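Local structure of protein HTP-2 (Caenorhabditis elegans, 4TZM) at residues Ser126-Tyr131 against Gln245-Ser250. The protein is a meiotic HORMA domain protein that binds a closure motif of its partner HTP-3 and probably helps to assemble the chromosome axis. Residues are numbered along the deposited sequence; the frame is centred on the assembly and turned at random.
Sequences SMKFIY and QCWSKS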
ATOM      1  N   SER A 126       0.584  -7.551  -1.387  1.00 54.97           N
ATOM      2  CA  SER A 126      -0.750  -7.092  -1.767  1.00 54.56           C
ATOM      3  C   SER A 126      -1.351  -6.114  -0.765  1.00 47.25           C
ATOM      4  O   SER A 126      -1.179  -6.258   0.448  1.00 48.61           O
ATOM      5  CB  SER A 126      -1.688  -8.287  -1.941  1.00 60.26           C
ATOM      6  OG  SER A 126      -1.815  -9.017  -0.736  1.00 68.79           O
ATOM      7  N   MET A 127      -2.050  -5.112  -1.285  1.00 40.78           N
ATOM      8  CA  MET A 127      -2.786  -4.171  -0.451  1.00 40.77           C
ATOM      9  C   MET A 127      -4.252  -4.135  -0.888  1.00 45.35           C
ATOM     10  O   MET A 127      -4.583  -3.588  -1.940  1.00 49.84           O
ATOM     11  CB  MET A 127      -2.157  -2.774  -0.524  1.00 39.46           C
ATOM     12  CG  MET A 127      -2.673  -1.806   0.537  1.00 42.15           C
ATOM     13  SD  MET A 127      -1.766  -0.242   0.610  1.00 58.62           S
ATOM     14  CE  MET A 127      -0.072  -0.820   0.598  1.00 56.91           C
ATOM     15  N   LYS A 128      -5.122  -4.733  -0.078  1.00 45.50           N
ATOM     16  CA  LYS A 128      -6.542  -4.832  -0.405  1.00 47.44           C
ATOM     17  C   LYS A 128      -7.348  -3.791   0.358  1.00 45.68           C
ATOM     18  O   LYS A 128      -7.067  -3.507   1.520  1.00 44.57           O
ATOM     19  CB  LYS A 128      -7.071  -6.233  -0.100  1.00 50.98           C
ATOM     20  CG  LYS A 128      -6.398  -7.339  -0.898  1.00 56.89           C
ATOM     21  CD  LYS A 128      -6.828  -8.716  -0.416  1.00 60.26           C
ATOM     22  CE  LYS A 128      -6.168  -9.818  -1.231  1.00 63.75           C
ATOM     23  NZ  LYS A 128      -6.567 -11.181  -0.781  1.00 68.32           N
ATOM     24  N   PHE A 129      -8.361  -3.234  -0.295  1.00 47.25           N
ATOM     25  CA  PHE A 129      -9.063  -2.086   0.258  1.00 44.82           C
ATOM     26  C   PHE A 129     -10.524  -2.371   0.615  1.00 45.05           C
ATOM     27  O   PHE A 129     -11.154  -3.277   0.068  1.00 45.91           O
ATOM     28  CB  PHE A 129      -8.972  -0.909  -0.724  1.00 42.43           C
ATOM     29  CG  PHE A 129      -7.576  -0.366  -0.883  1.00 42.29           C
ATOM     30  CD1 PHE A 129      -6.706  -0.900  -1.825  1.00 46.62           C
ATOM     31  CD2 PHE A 129      -7.125   0.668  -0.074  1.00 40.75           C
ATOM     32  CE1 PHE A 129      -5.416  -0.407  -1.961  1.00 45.94           C
ATOM     33  CE2 PHE A 129      -5.839   1.167  -0.205  1.00 41.00           C
ATOM     34  CZ  PHE A 129      -4.985   0.628  -1.149  1.00 43.35           C
ATOM     35  N   ILE A 130     -11.035  -1.601   1.570  1.00 40.60           N
ATOM     36  CA  ILE A 130     -12.445  -1.618   1.928  1.00 37.81           C
ATOM     37  C   ILE A 130     -12.925  -0.181   1.986  1.00 38.06           C
ATOM     38  O   ILE A 130     -12.251   0.681   2.549  1.00 37.02           O
ATOM     39  CB  ILE A 130     -12.701  -2.301   3.288  1.00 36.87           C
ATOM     40  CG1 ILE A 130     -12.161  -3.731   3.287  1.00 37.63           C
ATOM     41  CG2 ILE A 130     -14.192  -2.294   3.627  1.00 38.50           C
ATOM     42  CD1 ILE A 130     -12.229  -4.414   4.636  1.00 39.84           C
ATOM     43  N   TYR A 131     -14.084   0.079   1.397  1.00 40.19           N
ATOM     44  CA  TYR A 131     -14.635   1.420   1.379  1.00 39.63           C
ATOM     45  C   TYR A 131     -15.814   1.500   2.341  1.00 40.69           C
ATOM     46  O   TYR A 131     -16.604   0.564   2.439  1.00 42.17           O
ATOM     47  CB  TYR A 131     -15.036   1.797  -0.049  1.00 40.32           C
ATOM     48  CG  TYR A 131     -13.844   1.817  -0.980  1.00 40.32           C
ATOM     49  CD1 TYR A 131     -13.025   2.935  -1.060  1.00 39.38           C
ATOM     50  CD2 TYR A 131     -13.513   0.706  -1.751  1.00 40.54           C
ATOM     51  CE1 TYR A 131     -11.924   2.957  -1.893  1.00 40.03           C
ATOM     52  CE2 TYR A 131     -12.410   0.721  -2.587  1.00 41.41           C
ATOM     53  CZ  TYR A 131     -11.620   1.851  -2.654  1.00 43.52           C
ATOM     54  OH  TYR A 131     -10.517   1.883  -3.483  1.00 47.07           O
ATOM     55  N   GLN A 245      -0.573  -7.796   2.851  1.00 52.62           N
ATOM     56  CA  GLN A 245      -0.243  -9.212   2.967  1.00 57.48           C
ATOM     57  C   GLN A 245       0.975  -9.556   2.123  1.00 60.12           C
ATOM     58  O   GLN A 245       1.291  -8.857   1.163  1.00 58.48           O
ATOM     59  CB  GLN A 245      -1.432 -10.074   2.537  1.00 63.46           C
ATOM     60  CG  GLN A 245      -2.105 -10.834   3.661  1.00 72.58           C
ATOM     61  CD  GLN A 245      -3.450 -11.411   3.256  1.00 79.92           C
ATOM     62  OE1 GLN A 245      -4.002 -11.055   2.214  1.00 79.83           O
ATOM     63  NE2 GLN A 245      -3.987 -12.304   4.082  1.00 84.98           N
ATOM     64  N   CYS A 246       1.663 -10.634   2.484  1.00 64.50           N
ATOM     65  CA  CYS A 246       2.801 -11.096   1.703  1.00 66.25           C
ATOM     66  C   CYS A 246       2.751 -12.603   1.515  1.00 69.26           C
ATOM     67  O   CYS A 246       2.736 -13.359   2.485  1.00 69.60           O
ATOM     68  CB  CYS A 246       4.122 -10.695   2.365  1.00 66.20           C
ATOM     69  SG  CYS A 246       5.613 -11.310   1.528  1.00 68.00           S
ATOM     70  N   TRP A 247       2.692 -13.025   0.257  1.00 71.29           N
ATOM     71  CA  TRP A 247       2.918 -14.415  -0.109  1.00 76.20           C
ATOM     72  C   TRP A 247       4.328 -14.506  -0.672  1.00 76.76           C
ATOM     73  O   TRP A 247       4.760 -13.611  -1.397  1.00 75.70           O
ATOM     74  CB  TRP A 247       1.895 -14.898  -1.138  1.00 79.90           C
ATOM     75  CG  TRP A 247       0.519 -15.114  -0.590  1.00 81.45           C
ATOM     76  CD1 TRP A 247       0.074 -16.208   0.092  1.00 84.43           C
ATOM     77  CD2 TRP A 247      -0.598 -14.224  -0.695  1.00 80.37           C
ATOM     78  NE1 TRP A 247      -1.250 -16.051   0.426  1.00 83.76           N
ATOM     79  CE2 TRP A 247      -1.686 -14.841  -0.046  1.00 81.85           C
ATOM     80  CE3 TRP A 247      -0.784 -12.963  -1.272  1.00 78.77           C
ATOM     81  CZ2 TRP A 247      -2.942 -14.239   0.043  1.00 80.13           C
ATOM     82  CZ3 TRP A 247      -2.032 -12.368  -1.183  1.00 75.99           C
ATOM     83  CH2 TRP A 247      -3.093 -13.006  -0.531  1.00 77.37           C
ATOM     84  N   SER A 248       5.056 -15.566  -0.341  1.00 77.79           N
ATOM     85  CA  SER A 248       6.439 -15.652  -0.796  1.00 81.61           C
ATOM     86  C   SER A 248       6.997 -17.071  -0.836  1.00 83.94           C
ATOM     87  O   SER A 248       6.742 -17.882   0.052  1.00 83.85           O
ATOM     88  CB  SER A 248       7.332 -14.776   0.091  1.00 82.28           C
ATOM     89  OG  SER A 248       8.622 -14.632  -0.478  1.00 86.20           O
ATOM     90  N   LYS A 249       7.761 -17.353  -1.885  1.00 86.57           N
ATOM     91  CA  LYS A 249       8.532 -18.584  -1.974  1.00 87.57           C
ATOM     92  C   LYS A 249       9.732 -18.497  -1.040  1.00 86.77           C
ATOM     93  O   LYS A 249      10.271 -19.513  -0.602  1.00 90.65           O
ATOM     94  CB  LYS A 249       9.005 -18.831  -3.408  1.00 88.84           C
ATOM     95  CG  LYS A 249       7.948 -19.380  -4.352  1.00 89.18           C
ATOM     96  CD  LYS A 249       7.498 -20.767  -3.925  1.00 93.67           C
ATOM     97  CE  LYS A 249       6.980 -21.564  -5.113  1.00 99.08           C
ATOM     98  NZ  LYS A 249       6.425 -22.886  -4.709  1.00102.73           N
ATOM     99  N   SER A 250      10.136 -17.268  -0.735  1.00 83.30           N
ATOM    100  CA  SER A 250      11.355 -17.010   0.025  1.00 85.58           C
ATOM    101  C   SER A 250      11.143 -17.084   1.538  1.00 85.03           C
ATOM    102  O   SER A 250      12.008 -16.669   2.313  1.00 81.40           O
ATOM    103  CB  SER A 250      11.921 -15.638  -0.351  1.00 83.28           C
ATOM    104  OG  SER A 250      12.055 -15.504  -1.755  1.00 85.19           O
TER
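Segments 126-131 and 245-248 run antiparallel, their axes at 143°, and S126 and Q245 form a hydrogen-bonded pair: S126 N gives to Q245 O at 3.0 Å, and Q245 N returns to S126 O at 2.9 Å, both donors in the carbonyl planes. S126, K128, Q245 and W247 share one face of the sheet. S126 OG sits in the crowded position between its own N and carbonyl carbon (chi1 61°), which sets it 3.5 Å from Q245 CB and, obliquely to the indole, 3.4 Å from W247 CZ3; this hydroxyl is buried and has no polar partner in the model. K128, extended beyond CG, crosses the indole at about a right angle and brings NZ to the ring edge, 3.9 Å from W247 CH2. The same NZ lies 3.9 Å from Q245 OE1, too long for a hydrogen bond. An alanine in place of W247 would remove the ring beside S126 OG and K128 NZ and would probably leave both less well packed. On the opposite face of the sheet M127 packs on I46, V49 and F50 of helix 35-56. The backbone of K128 hydrogen-bonds to H243, continuing the pairing, while that of M127 hydrogen-bonds to I108 of strand 105-113, so strand 123-133 lies inside the HORMA domain's antiparallel sheet.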